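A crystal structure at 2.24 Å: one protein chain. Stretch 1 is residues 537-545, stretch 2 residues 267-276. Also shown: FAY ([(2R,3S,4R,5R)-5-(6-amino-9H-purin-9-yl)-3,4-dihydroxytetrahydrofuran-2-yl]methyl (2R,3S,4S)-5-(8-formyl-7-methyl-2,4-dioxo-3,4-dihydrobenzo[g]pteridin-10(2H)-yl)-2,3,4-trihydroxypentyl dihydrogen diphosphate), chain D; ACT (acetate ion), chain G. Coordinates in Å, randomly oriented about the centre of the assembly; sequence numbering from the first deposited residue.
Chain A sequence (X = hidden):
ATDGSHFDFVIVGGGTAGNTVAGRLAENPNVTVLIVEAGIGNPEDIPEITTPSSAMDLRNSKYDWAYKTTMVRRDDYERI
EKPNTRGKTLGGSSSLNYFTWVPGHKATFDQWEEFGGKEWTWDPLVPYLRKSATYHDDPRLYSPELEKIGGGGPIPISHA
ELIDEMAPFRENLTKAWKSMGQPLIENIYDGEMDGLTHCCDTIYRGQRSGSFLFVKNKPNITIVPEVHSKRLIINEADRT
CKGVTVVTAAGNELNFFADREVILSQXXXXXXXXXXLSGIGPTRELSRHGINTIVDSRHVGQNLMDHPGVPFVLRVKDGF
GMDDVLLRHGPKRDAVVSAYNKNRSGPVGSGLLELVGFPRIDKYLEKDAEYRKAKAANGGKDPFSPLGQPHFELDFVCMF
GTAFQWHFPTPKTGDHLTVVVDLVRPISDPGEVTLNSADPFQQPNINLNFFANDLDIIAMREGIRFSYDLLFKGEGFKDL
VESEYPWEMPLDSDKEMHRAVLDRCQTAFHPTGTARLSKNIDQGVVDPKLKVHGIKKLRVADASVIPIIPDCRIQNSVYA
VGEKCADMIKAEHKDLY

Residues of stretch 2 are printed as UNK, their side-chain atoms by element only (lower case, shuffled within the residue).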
# COMPACT_ATOMS: atom_id res chain seq x y z
N LYS A 537 -32.29 10.44 23.20
CA LYS A 537 -31.81 9.32 24.02
C LYS A 537 -30.55 8.63 23.46
O LYS A 537 -30.29 7.47 23.77
CB LYS A 537 -32.92 8.29 24.25
CG LYS A 537 -34.14 8.82 25.01
CD LYS A 537 -35.05 7.66 25.43
CE LYS A 537 -36.08 8.04 26.48
NZ LYS A 537 -37.23 8.81 25.91
N LEU A 538 -29.79 9.34 22.63
CA LEU A 538 -28.59 8.78 22.02
C LEU A 538 -27.44 9.78 22.10
O LEU A 538 -27.54 10.89 21.57
CB LEU A 538 -28.82 8.44 20.54
CG LEU A 538 -27.59 7.84 19.81
CD1 LEU A 538 -27.05 6.64 20.59
CD2 LEU A 538 -27.89 7.46 18.36
N ARG A 539 -26.35 9.38 22.73
CA ARG A 539 -25.18 10.24 22.82
C ARG A 539 -23.96 9.49 22.32
O ARG A 539 -23.96 8.26 22.27
CB ARG A 539 -24.97 10.71 24.27
CG ARG A 539 -26.03 11.69 24.75
CD ARG A 539 -26.00 11.85 26.25
NE ARG A 539 -25.78 13.24 26.64
CZ ARG A 539 -26.54 13.94 27.47
NH1 ARG A 539 -27.61 13.41 28.07
NH2 ARG A 539 -26.21 15.19 27.72
N VAL A 540 -22.92 10.23 21.95
CA VAL A 540 -21.65 9.63 21.58
C VAL A 540 -20.59 10.12 22.53
O VAL A 540 -20.48 11.33 22.76
CB VAL A 540 -21.23 9.99 20.15
CG1 VAL A 540 -19.86 9.42 19.84
CG2 VAL A 540 -22.27 9.48 19.16
N ALA A 541 -19.83 9.19 23.10
CA ALA A 541 -18.71 9.54 23.96
C ALA A 541 -17.51 8.70 23.57
O ALA A 541 -17.43 7.52 23.90
CB ALA A 541 -19.08 9.40 25.46
N ASP A 542 -16.60 9.32 22.81
CA ASP A 542 -15.36 8.71 22.36
C ASP A 542 -14.62 9.69 21.43
O ASP A 542 -15.09 10.82 21.21
CB ASP A 542 -15.59 7.33 21.70
CG ASP A 542 -16.36 7.42 20.40
OD1 ASP A 542 -16.24 8.44 19.70
OD2 ASP A 542 -17.10 6.45 20.07
N ALA A 543 -13.50 9.25 20.87
CA ALA A 543 -12.64 10.15 20.08
C ALA A 543 -13.28 10.72 18.80
O ALA A 543 -12.72 11.63 18.19
CB ALA A 543 -11.32 9.48 19.77
N SER A 544 -14.44 10.21 18.39
CA SER A 544 -15.04 10.69 17.13
C SER A 544 -15.71 12.02 17.34
O SER A 544 -16.08 12.74 16.41
CB SER A 544 -16.02 9.66 16.56
OG SER A 544 -16.98 9.27 17.52
N VAL A 545 -15.85 12.34 18.62
CA VAL A 545 -16.51 13.53 19.08
C VAL A 545 -15.59 14.74 18.96
O VAL A 545 -16.04 15.87 18.74
CB VAL A 545 -16.96 13.26 20.53
CG1 VAL A 545 -16.61 14.40 21.46
CG2 VAL A 545 -18.43 12.89 20.56
N UNK A 267 -15.65 4.02 19.32
CA UNK A 267 -14.38 4.56 18.85
C UNK A 267 -14.50 5.23 17.49
O UNK A 267 -15.51 5.05 16.80
N UNK A 268 -13.47 5.98 17.11
CA UNK A 268 -13.46 6.78 15.89
C UNK A 268 -13.83 6.05 14.60
O UNK A 268 -14.37 6.66 13.67
c UNK A 268 -11.02 6.43 15.36
c UNK A 268 -12.08 7.47 15.67
c UNK A 268 -12.18 8.54 14.56
N UNK A 269 -13.54 4.75 14.52
CA UNK A 269 -13.86 4.01 13.31
C UNK A 269 -15.24 3.32 13.35
O UNK A 269 -15.96 3.33 12.35
c UNK A 269 -12.77 2.99 12.95
c UNK A 269 -11.17 4.73 12.05
c UNK A 269 -9.91 5.29 11.93
c UNK A 269 -9.02 3.52 13.32
c UNK A 269 -11.39 3.59 12.82
c UNK A 269 -8.83 4.69 12.56
c UNK A 269 -10.30 2.98 13.44
N UNK A 270 -15.59 2.69 14.48
CA UNK A 270 -16.80 1.86 14.52
C UNK A 270 -18.03 2.64 14.93
O UNK A 270 -19.15 2.25 14.59
c UNK A 270 -16.12 -1.34 13.92
c UNK A 270 -15.62 -0.37 15.01
o UNK A 270 -15.26 -1.91 13.23
o UNK A 270 -17.34 -1.53 13.75
c UNK A 270 -16.65 0.64 15.45
N UNK A 271 -17.84 3.72 15.69
CA UNK A 271 -18.96 4.57 16.01
C UNK A 271 -19.67 5.09 14.74
O UNK A 271 -20.87 4.89 14.57
c UNK A 271 -18.56 5.73 16.93
c UNK A 271 -19.57 6.86 16.82
o UNK A 271 -18.50 5.26 18.28
N UNK A 272 -18.94 5.77 13.83
CA UNK A 272 -19.64 6.23 12.61
C UNK A 272 -20.22 5.08 11.77
O UNK A 272 -21.26 5.25 11.14
c UNK A 272 -17.24 6.38 12.37
c UNK A 272 -18.54 6.94 11.81
c UNK A 272 -17.52 6.19 13.84
N UNK A 273 -19.55 3.94 11.76
CA UNK A 273 -20.05 2.79 11.03
C UNK A 273 -21.42 2.39 11.59
O UNK A 273 -22.40 2.31 10.86
c UNK A 273 -18.48 -0.72 10.64
c UNK A 273 -19.05 1.63 11.10
c UNK A 273 -19.18 -2.05 10.85
c UNK A 273 -19.50 0.37 10.41
n UNK A 273 -18.32 -3.05 11.54
N UNK A 274 -21.50 2.18 12.90
CA UNK A 274 -22.76 1.73 13.49
C UNK A 274 -23.87 2.77 13.35
O UNK A 274 -25.04 2.42 13.15
c UNK A 274 -23.86 -0.88 15.01
c UNK A 274 -23.71 0.49 17.12
c UNK A 274 -23.77 0.53 15.57
c UNK A 274 -22.59 1.30 14.95
N UNK A 275 -23.52 4.06 13.41
CA UNK A 275 -24.52 5.09 13.16
C UNK A 275 -25.09 4.89 11.77
O UNK A 275 -26.31 4.84 11.59
c UNK A 275 -23.05 8.42 14.68
c UNK A 275 -23.71 7.03 14.73
c UNK A 275 -23.95 6.51 13.31
c UNK A 275 -25.01 7.09 15.49
N UNK A 276 -24.22 4.72 10.78
CA UNK A 276 -24.68 4.55 9.41
C UNK A 276 -25.55 3.31 9.23
O UNK A 276 -26.58 3.39 8.60
s UNK A 276 -21.62 6.15 7.10
c UNK A 276 -22.92 5.98 8.34
c UNK A 276 -23.52 4.60 8.43
c UNK A 276 -20.26 5.28 7.86
P FAY D . -12.00 5.50 22.40
N1 FAY D . -3.03 7.95 23.18
C2 FAY D . -2.25 8.46 24.22
O2 FAY D . -2.68 9.39 24.90
N3 FAY D . -1.27 7.68 24.78
C4 FAY D . -0.68 6.71 24.02
O4 FAY D . 0.55 6.54 24.15
N5 FAY D . -0.88 5.19 22.18
C6 FAY D . -1.23 3.35 20.78
C7 FAY D . -2.05 2.54 20.01
C8 FAY D . -3.39 2.90 19.83
O8 FAY D . -5.50 2.10 19.17
C9 FAY D . -3.92 3.99 20.53
PA FAY D . -11.69 2.72 22.00
C1' FAY D . -5.02 6.45 21.72
C10 FAY D . -2.62 6.81 22.51
N10 FAY D . -3.54 6.06 21.77
N1A FAY D . -19.34 -4.27 18.49
O1A FAY D . -11.08 1.95 20.88
C1B FAY D . -15.52 -1.67 20.98
O1P FAY D . -12.87 5.35 23.63
C2' FAY D . -5.80 5.91 22.94
O2' FAY D . -5.41 4.60 23.15
C2A FAY D . -19.02 -4.32 19.83
O2A FAY D . -10.82 2.82 23.22
C2B FAY D . -14.02 -1.88 20.84
O2B FAY D . -13.63 -3.23 21.03
O2P FAY D . -12.48 6.65 21.53
C3' FAY D . -7.35 6.00 23.05
O3' FAY D . -8.00 4.86 23.62
N3A FAY D . -17.97 -3.57 20.33
C3B FAY D . -13.49 -1.00 21.95
O3B FAY D . -13.56 -1.70 23.16
O3P FAY D . -12.11 4.17 21.50
C4' FAY D . -8.08 6.33 21.77
O4' FAY D . -7.41 7.47 21.22
C4A FAY D . -17.26 -2.77 19.50
C4B FAY D . -14.50 0.12 22.03
O4B FAY D . -15.64 -0.31 21.31
C4X FAY D . -1.37 6.28 22.87
C5' FAY D . -9.58 6.60 22.03
O5' FAY D . -10.41 5.65 22.73
C5A FAY D . -17.57 -2.69 18.15
C5B FAY D . -13.95 1.41 21.46
O5B FAY D . -13.07 1.96 22.42
C5X FAY D . -1.71 4.55 21.29
C6A FAY D . -18.62 -3.45 17.63
N6A FAY D . -18.86 -3.45 16.31
N7A FAY D . -16.72 -1.82 17.57
C7M FAY D . -1.42 1.41 19.24
C8A FAY D . -15.88 -1.34 18.51
C8M FAY D . -4.33 1.85 19.36
C9A FAY D . -3.07 4.86 21.23
N9A FAY D . -16.20 -1.92 19.70
C ACT G . -15.48 -5.02 12.05
O ACT G . -15.19 -3.80 11.96
OXT ACT G . -16.61 -5.26 12.53
CH3 ACT G . -14.54 -6.11 11.58

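Position 267 has no side-chain atoms, and its phi of 91° would jam a CB against the preceding carbonyl oxygen; an ideal CB would also lie 3.1 Å from FAY O3P. The residue is glycine, G267, and its backbone N donates a hydrogen bond to OD2 of D542 (2.9 Å). Position 268 carries three carbons, one bearing the other two. Branching at CB with no heteroatom identifies valine, V268; its CA lies 3.9 Å from CB of S544.

At position 269, one carbon leads into a ring of six carbons with no oxygen attached, hence phenylalanine, F269, which points away from stretch 1. Position 270 has three carbons, the third carrying two oxygens. Two oxygens on the third carbon, with no nitrogen, specify glutamate, E270, whose end leads away from stretch 1 and whose CG lies 3.1 Å from N7A of FAY.

Position 271 has one carbon carrying an oxygen and a carbon. The oxygen lies 2.6 Å from OD2 of D542, and the carbon approaches CG1 of V540 (4.0 Å) and OG of S544 (3.6 Å). This branched alcohol is threonine, T271, and its OG1 donates a hydrogen bond to that carboxylate oxygen. Position 272 holds three carbons closing a ring onto the backbone N, so it is proline, P272; lacking an N-H, it cannot bond to the preceding turn, and the helix kinks here.

Four carbons in a row ending in nitrogen mark position 273 as lysine, K273. It is out of reach of stretch 1, but its NZ forms a salt bridge with OE1 of E270 (2.9 Å). Position 274 has four carbons forked at the second, making it leucine, L274, also out of reach. At position 275 the same four-carbon fork recurs, and one terminal carbon lies 4.1 Å from CD2 of L538; this is a second leucine, L275. Position 276 is an unbranched run of two carbons, sulfur and carbon: methionine, M276, whose side chain is out of reach of stretch 1.

The contact is organised around the carboxylate of D542. OD2 accepts both bonds from the helix, while OD1 accepts two from S544, from N (2.8 Å) and from OG (a very short 2.4 Å), so the two oxygens tie the helix to the turn that follows the strand. Next to this polar centre, V540 meets the methyl of T271; one helical turn further on, L275 meets L538, extending the apolar packing along the strand. Both segments also border the dinucleotide: A543 N donates to O2P of FAY (2.9 Å), while G267 CA lies 3.5 Å from O3P.

Stretch 2 267-276: GVFETPKLLM
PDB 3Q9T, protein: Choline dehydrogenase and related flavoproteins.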